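Local coordinates for protein 5'-methylthioadenosine nucleosidase / s-adenosylhomocysteine nucleosidase (Brucella melitensis bv. 1, PDB 4PR3) that belongs to the phosphorylase superfamily as a nucleosidase, an alpha/beta protein built on a central mixed sheet, and binds adenine in a pocket, at residues 93-103 with 186-194. Sequence-based numbering, arbitrary orientation.
Sequences AKLPQAEVYQV and GLRGISDGA. With ADE (adenine), chain C.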
ATOM      1  N   ALA A  93       1.664 -14.429 -19.096  1.00 12.03           N
ATOM      2  CA  ALA A  93       1.838 -15.679 -19.826  1.00 13.72           C
ATOM      3  C   ALA A  93       0.677 -15.918 -20.796  1.00 11.86           C
ATOM      4  O   ALA A  93       0.741 -16.797 -21.651  1.00 12.76           O
ATOM      5  CB  ALA A  93       1.963 -16.840 -18.859  1.00 14.56           C
ATOM      6  N   LYS A  94      -0.395 -15.153 -20.624  1.00 11.79           N
ATOM      7  CA  LYS A  94      -1.568 -15.230 -21.492  1.00 12.01           C
ATOM      8  C   LYS A  94      -1.508 -14.362 -22.753  1.00 11.62           C
ATOM      9  O   LYS A  94      -1.892 -14.791 -23.838  1.00 13.80           O
ATOM     10  CB  LYS A  94      -2.831 -14.922 -20.686  1.00 10.43           C
ATOM     11  CG  LYS A  94      -3.114 -15.939 -19.598  1.00  7.28           C
ATOM     12  CD  LYS A  94      -4.172 -15.438 -18.628  1.00 11.85           C
ATOM     13  CE  LYS A  94      -4.495 -16.487 -17.578  1.00 12.36           C
ATOM     14  NZ  LYS A  94      -5.396 -15.960 -16.519  1.00 13.78           N
ATOM     15  N   LEU A  95      -1.047 -13.128 -22.590  1.00 11.55           N
ATOM     16  CA  LEU A  95      -1.106 -12.132 -23.658  1.00 13.39           C
ATOM     17  C   LEU A  95       0.144 -12.055 -24.538  1.00 17.59           C
ATOM     18  O   LEU A  95       1.254 -12.323 -24.073  1.00 17.17           O
ATOM     19  CB  LEU A  95      -1.454 -10.758 -23.075  1.00 11.60           C
ATOM     20  CG  LEU A  95      -2.887 -10.673 -22.538  1.00 13.18           C
ATOM     21  CD1 LEU A  95      -3.150  -9.338 -21.885  1.00 11.98           C
ATOM     22  CD2 LEU A  95      -3.890 -10.912 -23.653  1.00 14.71           C
ATOM     23  N   PRO A  96      -0.040 -11.690 -25.821  1.00 18.21           N
ATOM     24  CA  PRO A  96       1.058 -11.435 -26.759  1.00 16.56           C
ATOM     25  C   PRO A  96       2.086 -10.463 -26.184  1.00 20.19           C
ATOM     26  O   PRO A  96       1.719  -9.430 -25.621  1.00 21.85           O
ATOM     27  CB  PRO A  96       0.346 -10.784 -27.945  1.00 14.59           C
ATOM     28  CG  PRO A  96      -1.011 -11.363 -27.923  1.00 13.29           C
ATOM     29  CD  PRO A  96      -1.357 -11.589 -26.479  1.00 13.88           C
ATOM     30  N   GLN A  97       3.363 -10.794 -26.331  1.00 18.12           N
ATOM     31  CA  GLN A  97       4.433  -9.967 -25.793  1.00 19.50           C
ATOM     32  C   GLN A  97       4.562  -8.661 -26.562  1.00 22.10           C
ATOM     33  O   GLN A  97       4.247  -8.598 -27.750  1.00 24.18           O
ATOM     34  CB  GLN A  97       5.759 -10.728 -25.829  1.00 18.17           C
ATOM     35  CG  GLN A  97       5.735 -12.027 -25.047  1.00 20.79           C
ATOM     36  CD  GLN A  97       5.549 -11.804 -23.558  1.00 23.87           C
ATOM     37  OE1 GLN A  97       6.139 -10.892 -22.980  1.00 22.87           O
ATOM     38  NE2 GLN A  97       4.722 -12.632 -22.931  1.00 23.88           N
ATOM     39  N   ALA A  98       5.025  -7.625 -25.868  1.00 22.39           N
ATOM     40  CA  ALA A  98       5.297  -6.324 -26.472  1.00 21.33           C
ATOM     41  C   ALA A  98       4.059  -5.700 -27.105  1.00 24.69           C
ATOM     42  O   ALA A  98       4.138  -5.091 -28.170  1.00 26.28           O
ATOM     43  CB  ALA A  98       6.430  -6.425 -27.489  1.00 22.83           C
ATOM     44  N   GLU A  99       2.914  -5.868 -26.451  1.00 23.16           N
ATOM     45  CA  GLU A  99       1.699  -5.185 -26.874  1.00 21.11           C
ATOM     46  C   GLU A  99       1.137  -4.358 -25.720  1.00 15.79           C
ATOM     47  O   GLU A  99       1.344  -4.688 -24.554  1.00 15.86           O
ATOM     48  CB  GLU A  99       0.653  -6.176 -27.392  1.00 17.60           C
ATOM     49  CG  GLU A  99      -0.279  -5.563 -28.429  1.00 26.35           C
ATOM     50  CD  GLU A  99      -1.656  -6.201 -28.451  1.00 32.27           C
ATOM     51  OE1 GLU A  99      -2.656  -5.448 -28.475  1.00 31.65           O
ATOM     52  OE2 GLU A  99      -1.744  -7.448 -28.453  1.00 28.75           O
ATOM     53  N   VAL A 100       0.434  -3.281 -26.053  1.00 16.46           N
ATOM     54  CA  VAL A 100      -0.110  -2.370 -25.047  1.00 16.09           C
ATOM     55  C   VAL A 100      -1.606  -2.598 -24.806  1.00 13.03           C
ATOM     56  O   VAL A 100      -2.376  -2.792 -25.745  1.00 12.73           O
ATOM     57  CB  VAL A 100       0.157  -0.895 -25.433  1.00 17.50           C
ATOM     58  CG1 VAL A 100      -0.176  -0.658 -26.901  1.00 23.26           C
ATOM     59  CG2 VAL A 100      -0.623   0.052 -24.538  1.00 15.98           C
ATOM     60  N   TYR A 101      -2.006  -2.584 -23.538  1.00 12.63           N
ATOM     61  CA  TYR A 101      -3.390  -2.843 -23.161  1.00 10.38           C
ATOM     62  C   TYR A 101      -3.887  -1.796 -22.172  1.00 10.10           C
ATOM     63  O   TYR A 101      -3.128  -1.323 -21.328  1.00 10.15           O
ATOM     64  CB  TYR A 101      -3.510  -4.229 -22.518  1.00 11.33           C
ATOM     65  CG  TYR A 101      -3.174  -5.379 -23.442  1.00 15.70           C
ATOM     66  CD1 TYR A 101      -1.854  -5.706 -23.734  1.00 15.00           C
ATOM     67  CD2 TYR A 101      -4.178  -6.146 -24.014  1.00 16.80           C
ATOM     68  CE1 TYR A 101      -1.549  -6.755 -24.575  1.00 17.46           C
ATOM     69  CE2 TYR A 101      -3.883  -7.196 -24.858  1.00 17.24           C
ATOM     70  CZ  TYR A 101      -2.569  -7.496 -25.135  1.00 17.10           C
ATOM     71  OH  TYR A 101      -2.273  -8.542 -25.972  1.00 17.22           O
ATOM     72  N   GLN A 102      -5.163  -1.441 -22.269  1.00  9.82           N
ATOM     73  CA  GLN A 102      -5.787  -0.596 -21.260  1.00  6.94           C
ATOM     74  C   GLN A 102      -6.445  -1.492 -20.221  1.00  6.21           C
ATOM     75  O   GLN A 102      -6.957  -2.559 -20.550  1.00  6.71           O
ATOM     76  CB  GLN A 102      -6.804   0.362 -21.879  1.00  7.03           C
ATOM     77  CG  GLN A 102      -8.002  -0.310 -22.517  1.00  7.79           C
ATOM     78  CD  GLN A 102      -8.949   0.683 -23.161  1.00  8.95           C
ATOM     79  OE1 GLN A 102      -9.283   1.711 -22.573  1.00  9.34           O
ATOM     80  NE2 GLN A 102      -9.377   0.386 -24.382  1.00  8.20           N
ATOM     81  N   VAL A 103      -6.413  -1.065 -18.964  1.00  7.14           N
ATOM     82  CA  VAL A 103      -6.866  -1.909 -17.869  1.00  5.85           C
ATOM     83  C   VAL A 103      -8.372  -1.810 -17.692  1.00  6.80           C
ATOM     84  O   VAL A 103      -8.902  -0.748 -17.360  1.00  5.63           O
ATOM     85  CB  VAL A 103      -6.191  -1.505 -16.546  1.00  5.93           C
ATOM     86  CG1 VAL A 103      -6.548  -2.492 -15.449  1.00  6.22           C
ATOM     87  CG2 VAL A 103      -4.688  -1.421 -16.730  1.00  4.94           C
ATOM     88  N   GLY A 186      -5.768   2.932 -16.462  1.00  8.52           N
ATOM     89  CA  GLY A 186      -4.514   2.217 -16.638  1.00  6.83           C
ATOM     90  C   GLY A 186      -4.092   1.922 -18.068  1.00  6.72           C
ATOM     91  O   GLY A 186      -4.931   1.740 -18.949  1.00  6.80           O
ATOM     92  N   LEU A 187      -2.780   1.837 -18.282  1.00  8.65           N
ATOM     93  CA  LEU A 187      -2.204   1.393 -19.551  1.00  7.24           C
ATOM     94  C   LEU A 187      -0.977   0.532 -19.269  1.00  8.55           C
ATOM     95  O   LEU A 187      -0.087   0.947 -18.533  1.00  9.53           O
ATOM     96  CB  LEU A 187      -1.806   2.585 -20.426  1.00  7.07           C
ATOM     97  CG  LEU A 187      -2.904   3.475 -21.013  1.00  8.70           C
ATOM     98  CD1 LEU A 187      -2.289   4.647 -21.768  1.00  8.17           C
ATOM     99  CD2 LEU A 187      -3.833   2.679 -21.922  1.00  7.69           C
ATOM    100  N   ARG A 188      -0.921  -0.657 -19.859  1.00  9.29           N
ATOM    101  CA  ARG A 188       0.181  -1.581 -19.601  1.00  9.75           C
ATOM    102  C   ARG A 188       0.715  -2.241 -20.868  1.00 13.92           C
ATOM    103  O   ARG A 188      -0.041  -2.861 -21.617  1.00 15.25           O
ATOM    104  CB  ARG A 188      -0.265  -2.668 -18.623  1.00  8.79           C
ATOM    105  CG  ARG A 188      -0.532  -2.170 -17.221  1.00  9.26           C
ATOM    106  CD  ARG A 188       0.760  -1.779 -16.539  1.00  8.67           C
ATOM    107  NE  ARG A 188       0.535  -0.821 -15.466  1.00  9.37           N
ATOM    108  CZ  ARG A 188       1.492  -0.366 -14.668  1.00 10.20           C
ATOM    109  NH1 ARG A 188       2.737  -0.793 -14.820  1.00 11.98           N
ATOM    110  NH2 ARG A 188       1.202   0.512 -13.718  1.00  9.06           N
ATOM    111  N   GLY A 189       2.015  -2.093 -21.116  1.00 14.36           N
ATOM    112  CA  GLY A 189       2.675  -2.867 -22.153  1.00 14.70           C
ATOM    113  C   GLY A 189       3.237  -4.154 -21.577  1.00 15.07           C
ATOM    114  O   GLY A 189       3.679  -4.178 -20.432  1.00 12.01           O
ATOM    115  N   ILE A 190       3.272  -5.217 -22.375  1.00 18.74           N
ATOM    116  CA  ILE A 190       3.734  -6.506 -21.867  1.00 16.56           C
ATOM    117  C   ILE A 190       5.225  -6.676 -22.119  1.00 18.16           C
ATOM    118  O   ILE A 190       5.665  -6.823 -23.257  1.00 17.02           O
ATOM    119  CB  ILE A 190       2.946  -7.677 -22.485  1.00 20.30           C
ATOM    120  CG1 ILE A 190       1.534  -7.704 -21.912  1.00 17.02           C
ATOM    121  CG2 ILE A 190       3.612  -9.002 -22.166  1.00 16.83           C
ATOM    122  CD1 ILE A 190       1.529  -7.887 -20.415  1.00 17.86           C
ATOM    123  N   SER A 191       5.993  -6.635 -21.035  1.00 19.47           N
ATOM    124  CA  SER A 191       7.449  -6.668 -21.108  1.00 19.53           C
ATOM    125  C   SER A 191       8.059  -8.060 -20.940  1.00 21.78           C
ATOM    126  O   SER A 191       9.253  -8.242 -21.185  1.00 29.21           O
ATOM    127  CB  SER A 191       8.044  -5.715 -20.067  1.00 18.23           C
ATOM    128  OG  SER A 191       7.572  -6.025 -18.766  1.00 14.91           O
ATOM    129  N   ASP A 192       7.242  -9.038 -20.555  1.00 15.18           N
ATOM    130  CA  ASP A 192       7.757 -10.344 -20.152  1.00 16.82           C
ATOM    131  C   ASP A 192       6.649 -11.329 -19.807  1.00 18.38           C
ATOM    132  O   ASP A 192       5.470 -10.984 -19.816  1.00 19.19           O
ATOM    133  CB  ASP A 192       8.699 -10.203 -18.950  1.00 15.90           C
ATOM    134  CG  ASP A 192       8.045  -9.493 -17.780  1.00 17.98           C
ATOM    135  OD1 ASP A 192       8.023  -8.244 -17.781  1.00 14.04           O
ATOM    136  OD2 ASP A 192       7.554 -10.185 -16.859  1.00 16.70           O
ATOM    137  N   GLY A 193       7.048 -12.551 -19.474  1.00 21.65           N
ATOM    138  CA  GLY A 193       6.118 -13.611 -19.137  1.00 21.78           C
ATOM    139  C   GLY A 193       6.076 -14.737 -20.150  1.00 29.39           C
ATOM    140  O   GLY A 193       5.558 -15.815 -19.856  1.00 32.55           O
ATOM    141  N   ALA A 194       6.634 -14.502 -21.335  1.00 35.08           N
ATOM    142  CA  ALA A 194       6.859 -15.583 -22.291  1.00 40.71           C
ATOM    143  C   ALA A 194       8.102 -16.347 -21.856  1.00 48.11           C
ATOM    144  O   ALA A 194       8.178 -17.569 -21.990  1.00 51.03           O
ATOM    145  CB  ALA A 194       7.035 -15.036 -23.693  1.00 36.94           C
TER
HETATM  146  N9  ADE C 501       5.856  -5.684 -14.251  1.00  8.73           N
HETATM  147  C8  ADE C 501       6.453  -6.140 -15.393  1.00  9.47           C
HETATM  148  N7  ADE C 501       6.610  -7.441 -15.423  1.00 10.13           N
HETATM  149  C5  ADE C 501       6.079  -7.869 -14.217  1.00  8.71           C
HETATM  150  C6  ADE C 501       5.943  -9.146 -13.639  1.00  9.33           C
HETATM  151  N6  ADE C 501       6.353 -10.272 -14.232  1.00 11.19           N
HETATM  152  N1  ADE C 501       5.370  -9.224 -12.421  1.00  8.96           N
HETATM  153  C2  ADE C 501       4.962  -8.097 -11.825  1.00  8.49           C
HETATM  154  N3  ADE C 501       5.038  -6.844 -12.268  1.00  8.22           N
HETATM  155  C4  ADE C 501       5.612  -6.799 -13.481  1.00  8.75           C
HETATM  156  O   HOH W   1      -8.322   1.799 -17.684  1.00  5.33           O
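Tyr101 and Arg188 form a hydrogen-bonded antiparallel pair where strand 100-108 lies against strand 184-192, within the mixed sheet of this phosphorylase-superfamily fold. Arg188 N reaches Tyr101 O at 2.7 Å, and Tyr101 N returns to Arg188 O at 2.8 Å. Toward the C-terminal end of 186-194 the pairing carries on into the loop before strand 100-108: Ile190 N bonds Glu99 O at 3.0 Å, and Ala98 N bonds Ile190 O at 2.8 Å. At the other end Val103 N bonds Gly186 O, and a water joins Val103 O to Gly186 N.

Ile190 buries the most surface here, and its side chain is worth following outward. Ile190 CB sits 3.8 Å from Pro96 O. There the chain forks: CG2 lies against the amide oxygen of Gln97, while Ile190 CG1, set anti to the carbonyl carbon (chi1 -72°), passes Glu99 O and comes obliquely to Tyr101 CE1 at 4.2 Å. CD1 continues away from segment 93-103; Met165 and Ala90 also pack on this side chain. The Tyr101 ring is covered on one face by Leu95 CD1, 3.7 Å above its plane and over its centre, with Arg188 O at its edge.

Gln97 bends at chi2 and lays CG and its amide alongside Ala194 CB; its NE2 bonds Ser92 O. Arg188 leads away from the pairing strand, its guanidinium bonding Ser89 O and Ser86 OG. Just past Ile190 the chain brings Ser191 and Asp192 to the adenine: Asp192 OD2 accepts a hydrogen bond from the adenine amino group, N6, at 2.9 Å, through an almost straight N-H...O of 178°.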